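Side-chain contacts in urea carboxylase (Thermus thermophilus, PDB 3OEP), which is of unknown function but is a KipI-KipA homologue with cyclophilin-like domains, once taken for an allophanate hydrolase: residues 87-92 against 101-106; 173-178 against 198-203; 210-215 against 360-365; 455-460 against 475-480. All coordinates share one frame; numbering follows the deposited sequence. Where two conformers were deposited one is given.

Contact 1: residues 87-92 against 101-106; sequences EDLPEV and EAVKAL
Leu89 reaches across to Val103 where two consecutive short helices, 89-96 and 100-108, pack against each other in the cyclophilin-like domain formed by the first part of the chain. Start at CB of Leu89: it sets off beside the facing helix and not at it. The first torsion puts CG anti to the backbone N (chi1 -174°), and the branch at CG then splits the work. CD1 runs to Val103, lying 3.3 Å from its CG1, tighter than ordinary van der Waals contact, and 3.9 Å from its CB. CD2, the other branch, points at the same helix but toward the aliphatic part of Lys104, where CE is 4.4 Å off. The leucine and valine side chains run antiparallel, and one methyl of each makes the touch. Val92, one turn further along its helix, adds a looser contact, its CG1 4.5 Å from CG1 of Val103. Leu171 of strand 169-174 touches both Leu89 and Val92, which seats helix 89-96 on the sheet. On the outer helix, Lys104 reaches back one turn to Glu101 in a salt bridge: its NZ lies 2.8 Å from OE2, on the syn side and 30° out of the carboxylate plane.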
loop_
_atom_site.group_PDB
_atom_site.type_symbol
_atom_site.label_atom_id
_atom_site.label_comp_id
_atom_site.label_asym_id
_atom_site.label_seq_id
_atom_site.Cartn_x
_atom_site.Cartn_y
_atom_site.Cartn_z
ATOM N N GLU A 87 1.426 20.290 19.893
ATOM C CA GLU A 87 0.145 20.543 20.553
ATOM C C GLU A 87 0.014 19.792 21.884
ATOM O O GLU A 87 -0.701 20.242 22.769
ATOM C CB GLU A 87 -1.009 20.154 19.617
ATOM C CG GLU A 87 -2.404 20.548 20.097
ATOM C CD GLU A 87 -3.496 20.176 19.101
ATOM O OE1 GLU A 87 -3.287 20.351 17.882
ATOM O OE2 GLU A 87 -4.569 19.704 19.539
ATOM N N ASP A 88 0.708 18.661 22.019
ATOM C CA ASP A 88 0.633 17.831 23.228
ATOM C C ASP A 88 1.767 18.070 24.230
ATOM O O ASP A 88 1.803 17.433 25.287
ATOM C CB ASP A 88 0.625 16.350 22.842
ATOM C CG ASP A 88 -0.572 15.972 21.998
ATOM O OD1 ASP A 88 -1.690 16.465 22.288
ATOM O OD2 ASP A 88 -0.403 15.177 21.044
ATOM N N LEU A 89 2.681 18.981 23.921
ATOM C CA LEU A 89 3.861 19.169 24.762
ATOM C C LEU A 89 3.485 19.505 26.215
ATOM O O LEU A 89 4.014 18.883 27.150
ATOM C CB LEU A 89 4.816 20.203 24.137
ATOM C CG LEU A 89 6.172 20.443 24.795
ATOM C CD1 LEU A 89 6.953 19.161 24.910
ATOM C CD2 LEU A 89 6.962 21.474 23.989
ATOM N N PRO A 90 2.547 20.452 26.425
ATOM C CA PRO A 90 2.158 20.735 27.813
ATOM C C PRO A 90 1.555 19.538 28.559
ATOM O O PRO A 90 1.871 19.329 29.732
ATOM C CB PRO A 90 1.129 21.863 27.667
ATOM C CG PRO A 90 1.475 22.523 26.389
ATOM C CD PRO A 90 1.949 21.422 25.488
ATOM N N GLU A 91 0.707 18.764 27.886
ATOM C CA GLU A 91 0.081 17.584 28.490
ATOM C C GLU A 91 1.094 16.476 28.777
ATOM O O GLU A 91 1.028 15.816 29.819
ATOM C CB GLU A 91 -1.015 17.034 27.579
ATOM C CG GLU A 91 -1.795 15.876 28.181
ATOM C CD GLU A 91 -2.711 15.212 27.178
ATOM O OE1 GLU A 91 -3.517 15.930 26.545
ATOM O OE2 GLU A 91 -2.627 13.974 27.029
ATOM N N VAL A 92 2.008 16.248 27.837
ATOM C CA VAL A 92 3.083 15.281 28.055
ATOM C C VAL A 92 3.898 15.662 29.301
ATOM O O VAL A 92 4.135 14.827 30.179
ATOM C CB VAL A 92 3.997 15.183 26.815
ATOM C CG1 VAL A 92 5.241 14.351 27.105
ATOM C CG2 VAL A 92 3.227 14.603 25.640
ATOM N N GLU A 101 10.897 22.418 29.361
ATOM C CA GLU A 101 12.289 22.325 28.944
ATOM C C GLU A 101 12.884 20.944 29.215
ATOM O O GLU A 101 13.725 20.477 28.449
ATOM C CB GLU A 101 13.130 23.423 29.598
ATOM C CG GLU A 101 12.781 24.832 29.097
ATOM C CD GLU A 101 13.040 25.032 27.606
ATOM O OE1 GLU A 101 14.131 24.657 27.125
ATOM O OE2 GLU A 101 12.152 25.570 26.912
ATOM N N ALA A 102 12.446 20.293 30.292
ATOM C CA ALA A 102 12.921 18.950 30.613
ATOM C C ALA A 102 12.475 17.951 29.548
ATOM O O ALA A 102 13.246 17.079 29.167
ATOM C CB ALA A 102 12.434 18.516 31.993
ATOM N N VAL A 103 11.232 18.080 29.080
ATOM C CA VAL A 103 10.745 17.243 27.979
ATOM C C VAL A 103 11.602 17.417 26.723
ATOM O O VAL A 103 12.031 16.438 26.107
ATOM C CB VAL A 103 9.272 17.535 27.627
ATOM C CG1 VAL A 103 8.886 16.825 26.321
ATOM C CG2 VAL A 103 8.369 17.101 28.764
ATOM N N LYS A 104 11.841 18.666 26.339
ATOM C CA LYS A 104 12.669 18.951 25.168
ATOM C C LYS A 104 14.065 18.356 25.299
ATOM O O LYS A 104 14.586 17.752 24.359
ATOM C CB LYS A 104 12.804 20.451 24.955
ATOM C CG LYS A 104 11.528 21.184 24.619
ATOM C CD LYS A 104 11.897 22.644 24.353
ATOM C CE LYS A 104 10.761 23.603 24.533
ATOM N NZ LYS A 104 11.309 24.977 24.362
ATOM N N ALA A 105 14.676 18.530 26.460
ATOM C CA ALA A 105 16.028 18.023 26.687
ATOM C C ALA A 105 16.081 16.497 26.631
ATOM O O ALA A 105 16.982 15.923 26.003
ATOM C CB ALA A 105 16.576 18.537 28.014
ATOM N N LEU A 106 15.112 15.840 27.269
ATOM C CA LEU A 106 15.021 14.378 27.227
ATOM C C LEU A 106 14.851 13.873 25.801
ATOM O O LEU A 106 15.479 12.891 25.407
ATOM C CB LEU A 106 13.871 13.865 28.106
ATOM C CG LEU A 106 14.140 13.847 29.613
ATOM C CD1 LEU A 106 12.839 13.702 30.401
ATOM C CD2 LEU A 106 15.117 12.739 29.998
#

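Contact 2: residues 173-178 against 198-203; sequences TSLVAV and LEAEGP
With CG anti to its own carbonyl carbon (chi1 -56°) and CD1 anti to CA (chi2 -177°), Leu175 extends straight onto the backbone of residues 200-203. The two methyls divide that backbone between them. CD1 sits 3.6 Å from Ala200 O and also meets the peptide that joins Glu201 to Gly202, with the methyl CB of Ala200 4.0 Å away. CD2 takes the later part, 3.6 Å from Pro203 O. At Gly202 the backbone angles would jam a CB against the preceding carbonyl O, and it would also come tight on Leu175 CD1. Cutting Leu175 back to alanine is likely to open a gap beside Ala200 and take away the methyl contacts to the 201-202 peptide and Pro203 O. A water donates to both sides, 2.7 Å from Leu175 O and 2.7 Å from Pro203 O. Ser174 OG gives a hydrogen bond to Val176 O, 2.7 Å long, in the carbonyl plane and on a lone pair, closing the bend in the chain. Arg83 lies against Leu175 and binds Gly202 O. The arrangement belongs to the sheet of a cyclophilin-like domain: strands 169-174 and 194-199 flank strand 77-83, and their outgoing ends meet over it.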
loop_
_atom_site.group_PDB
_atom_site.type_symbol
_atom_site.label_atom_id
_atom_site.label_comp_id
_atom_site.label_asym_id
_atom_site.label_seq_id
_atom_site.Cartn_x
_atom_site.Cartn_y
_atom_site.Cartn_z
ATOM N N THR A 173 7.714 19.933 15.528
ATOM C CA THR A 173 7.665 19.962 14.076
ATOM C C THR A 173 9.080 19.824 13.524
ATOM O O THR A 173 9.959 20.605 13.874
ATOM C CB THR A 173 7.099 21.306 13.589
ATOM O OG1 THR A 173 5.810 21.530 14.174
ATOM C CG2 THR A 173 6.988 21.331 12.066
ATOM N N SER A 174 9.299 18.846 12.652
ATOM C CA SER A 174 10.595 18.694 12.000
ATOM C C SER A 174 10.786 19.825 10.996
ATOM O O SER A 174 9.861 20.166 10.257
ATOM C CB SER A 174 10.693 17.346 11.289
ATOM O OG SER A 174 11.915 17.229 10.570
ATOM N N LEU A 175 11.985 20.403 10.977
ATOM C CA LEU A 175 12.286 21.508 10.072
ATOM C C LEU A 175 12.948 21.012 8.780
ATOM O O LEU A 175 13.373 21.815 7.934
ATOM C CB LEU A 175 13.121 22.572 10.782
ATOM C CG LEU A 175 12.461 23.094 12.064
ATOM C CD1 LEU A 175 13.307 24.200 12.684
ATOM C CD2 LEU A 175 11.035 23.581 11.806
ATOM N N VAL A 176 13.022 19.687 8.647
ATOM C CA VAL A 176 13.400 19.033 7.397
ATOM C C VAL A 176 12.319 18.019 7.020
ATOM O O VAL A 176 11.724 17.376 7.891
ATOM C CB VAL A 176 14.773 18.326 7.495
ATOM C CG1 VAL A 176 15.890 19.349 7.672
ATOM C CG2 VAL A 176 14.789 17.307 8.633
ATOM N N ALA A 177 12.054 17.893 5.722
ATOM C CA ALA A 177 11.088 16.923 5.223
ATOM C C ALA A 177 11.785 15.571 5.104
ATOM O O ALA A 177 12.760 15.427 4.361
ATOM C CB ALA A 177 10.527 17.368 3.862
ATOM N N VAL A 178 11.304 14.581 5.846
ATOM C CA VAL A 178 11.925 13.253 5.808
ATOM C C VAL A 178 11.591 12.510 4.502
ATOM O O VAL A 178 12.313 11.597 4.100
ATOM C CB VAL A 178 11.575 12.414 7.063
ATOM C CG1 VAL A 178 12.063 13.133 8.329
ATOM C CG2 VAL A 178 10.079 12.125 7.148
ATOM N N LEU A 198 17.616 18.075 17.329
ATOM C CA LEU A 198 18.216 19.295 17.847
ATOM C C LEU A 198 17.221 20.440 17.772
ATOM O O LEU A 198 16.668 20.704 16.711
ATOM C CB LEU A 198 19.455 19.634 17.028
ATOM C CG LEU A 198 20.223 20.881 17.449
ATOM C CD1 LEU A 198 20.807 20.705 18.845
ATOM C CD2 LEU A 198 21.310 21.163 16.425
ATOM N N GLU A 199 16.995 21.125 18.892
ATOM C CA GLU A 199 16.059 22.240 18.909
ATOM C C GLU A 199 16.582 23.336 17.983
ATOM O O GLU A 199 17.769 23.681 18.014
ATOM C CB GLU A 199 15.850 22.795 20.322
ATOM C CG GLU A 199 14.781 23.891 20.371
ATOM C CD GLU A 199 14.421 24.322 21.784
ATOM O OE1 GLU A 199 15.282 24.232 22.680
ATOM O OE2 GLU A 199 13.271 24.765 21.991
ATOM N N ALA A 200 15.687 23.874 17.163
ATOM C CA ALA A 200 16.050 24.887 16.185
ATOM C C ALA A 200 14.855 25.749 15.820
ATOM O O ALA A 200 13.697 25.359 16.020
ATOM C CB ALA A 200 16.607 24.217 14.921
ATOM N N GLU A 201 15.157 26.913 15.258
ATOM C CA GLU A 201 14.146 27.802 14.697
ATOM C C GLU A 201 14.166 27.664 13.183
ATOM O O GLU A 201 15.194 27.336 12.581
ATOM C CB GLU A 201 14.438 29.249 15.095
ATOM C CG GLU A 201 14.254 29.508 16.576
ATOM C CD GLU A 201 14.458 30.961 16.965
ATOM O OE1 GLU A 201 14.924 31.758 16.119
ATOM O OE2 GLU A 201 14.154 31.304 18.127
ATOM N N GLY A 202 13.019 27.902 12.567
ATOM C CA GLY A 202 12.918 27.857 11.120
ATOM C C GLY A 202 11.491 27.640 10.684
ATOM O O GLY A 202 10.626 27.341 11.513
ATOM N N PRO A 203 11.241 27.772 9.375
ATOM C CA PRO A 203 9.917 27.566 8.817
ATOM C C PRO A 203 9.534 26.094 8.748
ATOM O O PRO A 203 10.399 25.219 8.621
ATOM C CB PRO A 203 10.052 28.132 7.408
ATOM C CG PRO A 203 11.470 27.871 7.038
ATOM C CD PRO A 203 12.247 28.032 8.324
HETATM O O HOH W 1 12.726 24.420 7.580
#

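Contact 3: residues 210-215 against 360-365; sequences PLELLP and PLWAGD
Leu214 and Leu361 make the apolar contact. CD1 of Leu214 lies 3.7 Å from CD2 of Leu361, and the two side chains stand roughly perpendicular, one methyl of each doing the touching. Both also rest on Leu367 of strand 366-368, so the pair is part of the packing over that strand.

A looser approach brings Glu212 to the Trp362 ring. The glutamate bends at its second torsion (chi2 -80°), which swings the carboxylate toward the indole; OE2 comes 4.2 Å from CZ3, with the carboxylate and ring planes 56° apart. The polar partner of the acid is Arg359, which forms a salt bridge with Glu212 OE2 and a second one with Asp365 OD2, and makes a cation-pi contact with the Trp362 ring. Glu212 OE1 and Asp365 OD1 are 6.1 Å apart, and the arginine probably offsets the repulsion between the two acids.

Hydrogen bonds within residues 362-365 fix the shape of the loop. The amide N of Trp362 donates to Asp365 OD2 over 2.8 Å, nearly straight at 173° and from above the carboxylate plane, while Asp365 N returns a bond to Trp362 O at 3.1 Å. Gly364 takes up the positive phi that a side chain would resist. This is a type II beta turn leading into strand 366-368, the edge strand that pairs antiparallel with 221-225; segment 210-215 precedes strand 221-225, so the contact joins the approaches to two neighbouring strands.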
loop_
_atom_site.group_PDB
_atom_site.type_symbol
_atom_site.label_atom_id
_atom_site.label_comp_id
_atom_site.label_asym_id
_atom_site.label_seq_id
_atom_site.Cartn_x
_atom_site.Cartn_y
_atom_site.Cartn_z
ATOM N N PRO A 210 2.424 15.963 -4.752
ATOM C CA PRO A 210 2.277 14.724 -5.525
ATOM C C PRO A 210 3.231 14.646 -6.717
ATOM O O PRO A 210 3.486 15.662 -7.373
ATOM C CB PRO A 210 0.815 14.767 -5.994
ATOM C CG PRO A 210 0.132 15.641 -5.004
ATOM C CD PRO A 210 1.135 16.666 -4.603
ATOM N N LEU A 211 3.781 13.458 -6.957
ATOM C CA LEU A 211 4.686 13.227 -8.080
ATOM C C LEU A 211 3.869 12.767 -9.276
ATOM O O LEU A 211 3.188 11.757 -9.198
ATOM C CB LEU A 211 5.728 12.161 -7.734
ATOM C CG LEU A 211 6.739 11.796 -8.831
ATOM C CD1 LEU A 211 7.626 12.986 -9.183
ATOM C CD2 LEU A 211 7.588 10.601 -8.418
ATOM N N GLU A 212 3.940 13.516 -10.374
ATOM C CA GLU A 212 3.250 13.142 -11.610
ATOM C C GLU A 212 3.989 12.015 -12.319
ATOM O O GLU A 212 5.195 12.111 -12.561
ATOM C CB GLU A 212 3.145 14.347 -12.553
ATOM C CG GLU A 212 2.094 15.370 -12.146
ATOM C CD GLU A 212 0.672 14.974 -12.538
ATOM O OE1 GLU A 212 0.493 14.048 -13.359
ATOM O OE2 GLU A 212 -0.276 15.605 -12.022
ATOM N N LEU A 213 3.260 10.953 -12.648
ATOM C CA LEU A 213 3.800 9.845 -13.431
ATOM C C LEU A 213 3.391 9.945 -14.907
ATOM O O LEU A 213 4.143 9.551 -15.795
ATOM C CB LEU A 213 3.344 8.515 -12.840
ATOM C CG LEU A 213 3.696 8.324 -11.361
ATOM C CD1 LEU A 213 3.199 6.983 -10.864
ATOM C CD2 LEU A 213 5.205 8.470 -11.144
ATOM N N LEU A 214 2.212 10.490 -15.167
ATOM C CA LEU A 214 1.718 10.593 -16.538
ATOM C C LEU A 214 2.458 11.687 -17.287
ATOM O O LEU A 214 2.628 12.789 -16.760
ATOM C CB LEU A 214 0.222 10.879 -16.550
ATOM C CG LEU A 214 -0.660 9.741 -16.041
ATOM C CD1 LEU A 214 -2.108 10.197 -15.977
ATOM C CD2 LEU A 214 -0.509 8.514 -16.922
ATOM N N PRO A 215 2.896 11.397 -18.525
ATOM C CA PRO A 215 3.634 12.401 -19.279
ATOM C C PRO A 215 2.785 13.615 -19.635
ATOM O O PRO A 215 1.598 13.488 -19.952
ATOM C CB PRO A 215 4.068 11.654 -20.545
ATOM C CG PRO A 215 3.132 10.518 -20.663
ATOM C CD PRO A 215 2.759 10.137 -19.274
ATOM N N PRO A 360 -5.276 9.775 -9.016
ATOM C CA PRO A 360 -6.388 9.395 -9.877
ATOM C C PRO A 360 -6.524 10.327 -11.081
ATOM O O PRO A 360 -6.058 11.478 -11.049
ATOM C CB PRO A 360 -7.613 9.518 -8.963
ATOM C CG PRO A 360 -7.067 9.583 -7.575
ATOM C CD PRO A 360 -5.741 10.227 -7.695
ATOM N N LEU A 361 -7.157 9.830 -12.133
ATOM C CA LEU A 361 -7.350 10.637 -13.325
ATOM C C LEU A 361 -8.279 11.809 -13.029
ATOM O O LEU A 361 -9.169 11.721 -12.163
ATOM C CB LEU A 361 -7.885 9.797 -14.485
ATOM C CG LEU A 361 -7.002 8.618 -14.908
ATOM C CD1 LEU A 361 -7.687 7.817 -16.004
ATOM C CD2 LEU A 361 -5.623 9.097 -15.360
ATOM N N TRP A 362 -8.015 12.906 -13.736
ATOM C CA TRP A 362 -8.756 14.160 -13.650
ATOM C C TRP A 362 -9.381 14.435 -15.005
ATOM O O TRP A 362 -8.827 14.048 -16.032
ATOM C CB TRP A 362 -7.803 15.331 -13.444
ATOM C CG TRP A 362 -7.295 15.583 -12.090
ATOM C CD1 TRP A 362 -7.894 15.281 -10.907
ATOM C CD2 TRP A 362 -6.093 16.289 -11.772
ATOM N NE1 TRP A 362 -7.114 15.725 -9.863
ATOM C CE2 TRP A 362 -6.003 16.349 -10.370
ATOM C CE3 TRP A 362 -5.074 16.863 -12.543
ATOM C CZ2 TRP A 362 -4.931 16.961 -9.714
ATOM C CZ3 TRP A 362 -4.008 17.473 -11.894
ATOM C CH2 TRP A 362 -3.945 17.513 -10.493
ATOM N N ALA A 363 -10.496 15.156 -15.006
ATOM C CA ALA A 363 -11.053 15.692 -16.245
ATOM C C ALA A 363 -9.962 16.460 -16.987
ATOM O O ALA A 363 -9.232 17.254 -16.382
ATOM C CB ALA A 363 -12.244 16.609 -15.950
ATOM N N GLY A 364 -9.824 16.188 -18.282
ATOM C CA GLY A 364 -8.847 16.873 -19.129
ATOM C C GLY A 364 -7.537 16.128 -19.315
ATOM O O GLY A 364 -6.721 16.519 -20.152
ATOM N N ASP A 365 -7.315 15.065 -18.541
ATOM C CA ASP A 365 -6.115 14.249 -18.713
ATOM C C ASP A 365 -6.102 13.647 -20.111
ATOM O O ASP A 365 -7.119 13.129 -20.586
ATOM C CB ASP A 365 -6.042 13.109 -17.689
ATOM C CG ASP A 365 -5.525 13.555 -16.330
ATOM O OD1 ASP A 365 -4.902 14.635 -16.222
ATOM O OD2 ASP A 365 -5.732 12.805 -15.355
#

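Contact 4: residues 455-460 against 475-480; sequences VLLADK and RDLWLL
Leu457 and Val455 face Leu477 and Leu480 where the end of strand 454-456 meets the short, weakly bonded helix 477-480, in the cyclophilin-like domain formed by the last part of the chain. Three orientations make up the contact. Val455 meets Leu480 crosswise: CG1 of the valine, anti to its backbone N (chi1 -173°), presses on Leu480 CD1 at 3.4 Å, closer than usual for two carbons. Leu457 also stands roughly square to Leu480, but meets it nearer the main chain, straddling CB with its two methyls; CD2 is 3.9 Å from that atom and CD1 4.0 Å. Against Leu477 the same leucine runs alongside instead, the two side chains heading opposite ways with their CD2 methyls 4.1 Å apart. Leu480 is thus touched near its base by Leu457 and at its tip by Val455. Replacing Leu457 with an alanine would probably open a gap between the strand end and the helix, and Leu477 would lose its partner on this side. Val423 of strand 422-426 touches both Leu457 and Leu480, and Val472 of strand 467-472 touches Val455 and Leu477, so the helix lies over the sheet. Directly after the strand the chain folds back in a type I turn from Leu457 to Lys460. Finally, CD1 of Leu457 lies 3.7 Å from the carbonyl O of Leu480.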
loop_
_atom_site.group_PDB
_atom_site.type_symbol
_atom_site.label_atom_id
_atom_site.label_comp_id
_atom_site.label_asym_id
_atom_site.label_seq_id
_atom_site.Cartn_x
_atom_site.Cartn_y
_atom_site.Cartn_z
ATOM N N VAL A 455 -9.366 -7.208 6.075
ATOM C CA VAL A 455 -8.523 -8.019 5.200
ATOM C C VAL A 455 -7.668 -7.054 4.371
ATOM O O VAL A 455 -8.207 -6.209 3.658
ATOM C CB VAL A 455 -9.329 -8.927 4.262
ATOM C CG1 VAL A 455 -8.386 -9.856 3.502
ATOM C CG2 VAL A 455 -10.365 -9.731 5.041
ATOM N N LEU A 456 -6.352 -7.185 4.478
ATOM C CA LEU A 456 -5.409 -6.241 3.881
ATOM C C LEU A 456 -5.140 -6.574 2.420
ATOM O O LEU A 456 -4.830 -7.716 2.092
ATOM C CB LEU A 456 -4.089 -6.269 4.653
ATOM C CG LEU A 456 -4.228 -5.989 6.153
ATOM C CD1 LEU A 456 -2.903 -6.196 6.866
ATOM C CD2 LEU A 456 -4.752 -4.590 6.395
ATOM N N LEU A 457 -5.254 -5.569 1.553
ATOM C CA LEU A 457 -5.082 -5.755 0.108
ATOM C C LEU A 457 -3.908 -4.908 -0.416
ATOM O O LEU A 457 -3.096 -4.410 0.372
ATOM C CB LEU A 457 -6.402 -5.453 -0.624
ATOM C CG LEU A 457 -7.640 -6.263 -0.213
ATOM C CD1 LEU A 457 -8.869 -5.797 -1.002
ATOM C CD2 LEU A 457 -7.429 -7.762 -0.397
ATOM N N ALA A 458 -3.808 -4.762 -1.739
ATOM C CA ALA A 458 -2.615 -4.213 -2.391
ATOM C C ALA A 458 -2.133 -2.843 -1.913
ATOM O O ALA A 458 -0.936 -2.579 -1.962
ATOM C CB ALA A 458 -2.805 -4.188 -3.911
ATOM N N ASP A 459 -3.037 -1.975 -1.461
ATOM C CA ASP A 459 -2.636 -0.632 -1.016
ATOM C C ASP A 459 -2.497 -0.542 0.504
ATOM O O ASP A 459 -2.413 0.551 1.057
ATOM C CB ASP A 459 -3.613 0.448 -1.521
ATOM C CG ASP A 459 -3.345 0.869 -2.970
ATOM O OD1 ASP A 459 -3.993 1.834 -3.440
ATOM O OD2 ASP A 459 -2.496 0.251 -3.641
ATOM N N LYS A 460 -2.470 -1.694 1.171
ATOM C CA LYS A 460 -2.216 -1.752 2.607
ATOM C C LYS A 460 -0.914 -1.031 2.955
ATOM O O LYS A 460 0.027 -1.006 2.158
ATOM C CB LYS A 460 -2.114 -3.204 3.070
ATOM C CG LYS A 460 -0.865 -3.918 2.555
ATOM C CD LYS A 460 -0.910 -5.412 2.822
ATOM C CE LYS A 460 0.276 -6.121 2.190
ATOM N NZ LYS A 460 1.597 -5.463 2.454
ATOM N N ARG A 475 -5.021 -17.385 -3.790
ATOM C CA ARG A 475 -5.921 -17.784 -4.886
ATOM C C ARG A 475 -7.316 -17.146 -4.829
ATOM O O ARG A 475 -8.025 -17.129 -5.840
ATOM C CB ARG A 475 -6.059 -19.312 -4.935
ATOM C CG ARG A 475 -4.788 -20.025 -5.334
ATOM C CD ARG A 475 -4.911 -21.534 -5.162
ATOM N NE ARG A 475 -4.921 -21.915 -3.750
ATOM C CZ ARG A 475 -4.958 -23.169 -3.308
ATOM N NH1 ARG A 475 -4.987 -24.190 -4.160
ATOM N NH2 ARG A 475 -4.966 -23.407 -2.003
ATOM N N ASP A 476 -7.706 -16.626 -3.667
ATOM C CA ASP A 476 -9.029 -16.024 -3.477
ATOM C C ASP A 476 -8.995 -14.500 -3.341
ATOM O O ASP A 476 -10.037 -13.868 -3.164
ATOM C CB ASP A 476 -9.706 -16.630 -2.236
ATOM C CG ASP A 476 -9.972 -18.118 -2.378
ATOM O OD1 ASP A 476 -10.205 -18.582 -3.518
ATOM O OD2 ASP A 476 -9.953 -18.831 -1.344
ATOM N N LEU A 477 -7.811 -13.900 -3.407
ATOM C CA LEU A 477 -7.696 -12.455 -3.231
ATOM C C LEU A 477 -8.411 -11.656 -4.319
ATOM O O LEU A 477 -8.891 -10.552 -4.054
ATOM C CB LEU A 477 -6.226 -12.039 -3.151
ATOM C CG LEU A 477 -5.550 -12.400 -1.833
ATOM C CD1 LEU A 477 -4.062 -12.101 -1.907
ATOM C CD2 LEU A 477 -6.210 -11.656 -0.677
ATOM N N TRP A 478 -8.487 -12.206 -5.535
ATOM C CA TRP A 478 -9.170 -11.519 -6.642
ATOM C C TRP A 478 -10.625 -11.204 -6.294
ATOM O O TRP A 478 -11.162 -10.177 -6.709
ATOM C CB TRP A 478 -9.094 -12.335 -7.946
ATOM C CG TRP A 478 -9.964 -13.563 -7.960
ATOM C CD1 TRP A 478 -9.662 -14.783 -7.426
ATOM C CD2 TRP A 478 -11.276 -13.691 -8.530
ATOM N NE1 TRP A 478 -10.703 -15.659 -7.621
ATOM C CE2 TRP A 478 -11.707 -15.014 -8.295
ATOM C CE3 TRP A 478 -12.133 -12.813 -9.204
ATOM C CZ2 TRP A 478 -12.954 -15.482 -8.719
ATOM C CZ3 TRP A 478 -13.365 -13.281 -9.633
ATOM C CH2 TRP A 478 -13.766 -14.602 -9.388
ATOM N N LEU A 479 -11.265 -12.079 -5.520
ATOM C CA LEU A 479 -12.637 -11.846 -5.095
ATOM C C LEU A 479 -12.747 -10.568 -4.278
ATOM O O LEU A 479 -13.692 -9.801 -4.450
ATOM C CB LEU A 479 -13.172 -13.032 -4.288
ATOM C CG LEU A 479 -13.368 -14.343 -5.048
ATOM C CD1 LEU A 479 -13.579 -15.481 -4.056
ATOM C CD2 LEU A 479 -14.538 -14.249 -6.013
ATOM N N LEU A 480 -11.776 -10.328 -3.401
ATOM C CA LEU A 480 -11.811 -9.138 -2.554
ATOM C C LEU A 480 -11.537 -7.858 -3.338
ATOM O O LEU A 480 -11.905 -6.764 -2.892
ATOM C CB LEU A 480 -10.857 -9.286 -1.377
ATOM C CG LEU A 480 -11.250 -10.433 -0.444
ATOM C CD1 LEU A 480 -10.277 -10.536 0.716
ATOM C CD2 LEU A 480 -12.699 -10.266 0.061
#

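Going from the N terminus, contact 1 closes a short loop between two successive helices, and contact 2 then closes the excursion between strands 169-174 and 194-199. These two touch: Lys104 NZ forms a salt bridge with Glu199 OE2 at 3.1 Å, tying the outer helix to the last strand of the same sheet. Contact 3 makes the long closure, with 144 residues between its segments, and brings together the approaches to strands 221-225 and 366-368. Contact 4 closes a short late span, joining the end of strand 454-456 to helix 477-480 in a second cyclophilin-like domain. All four follow in series, none nested or crossing; contacts 3 and 4 come within about 9 Å at their nearest atoms.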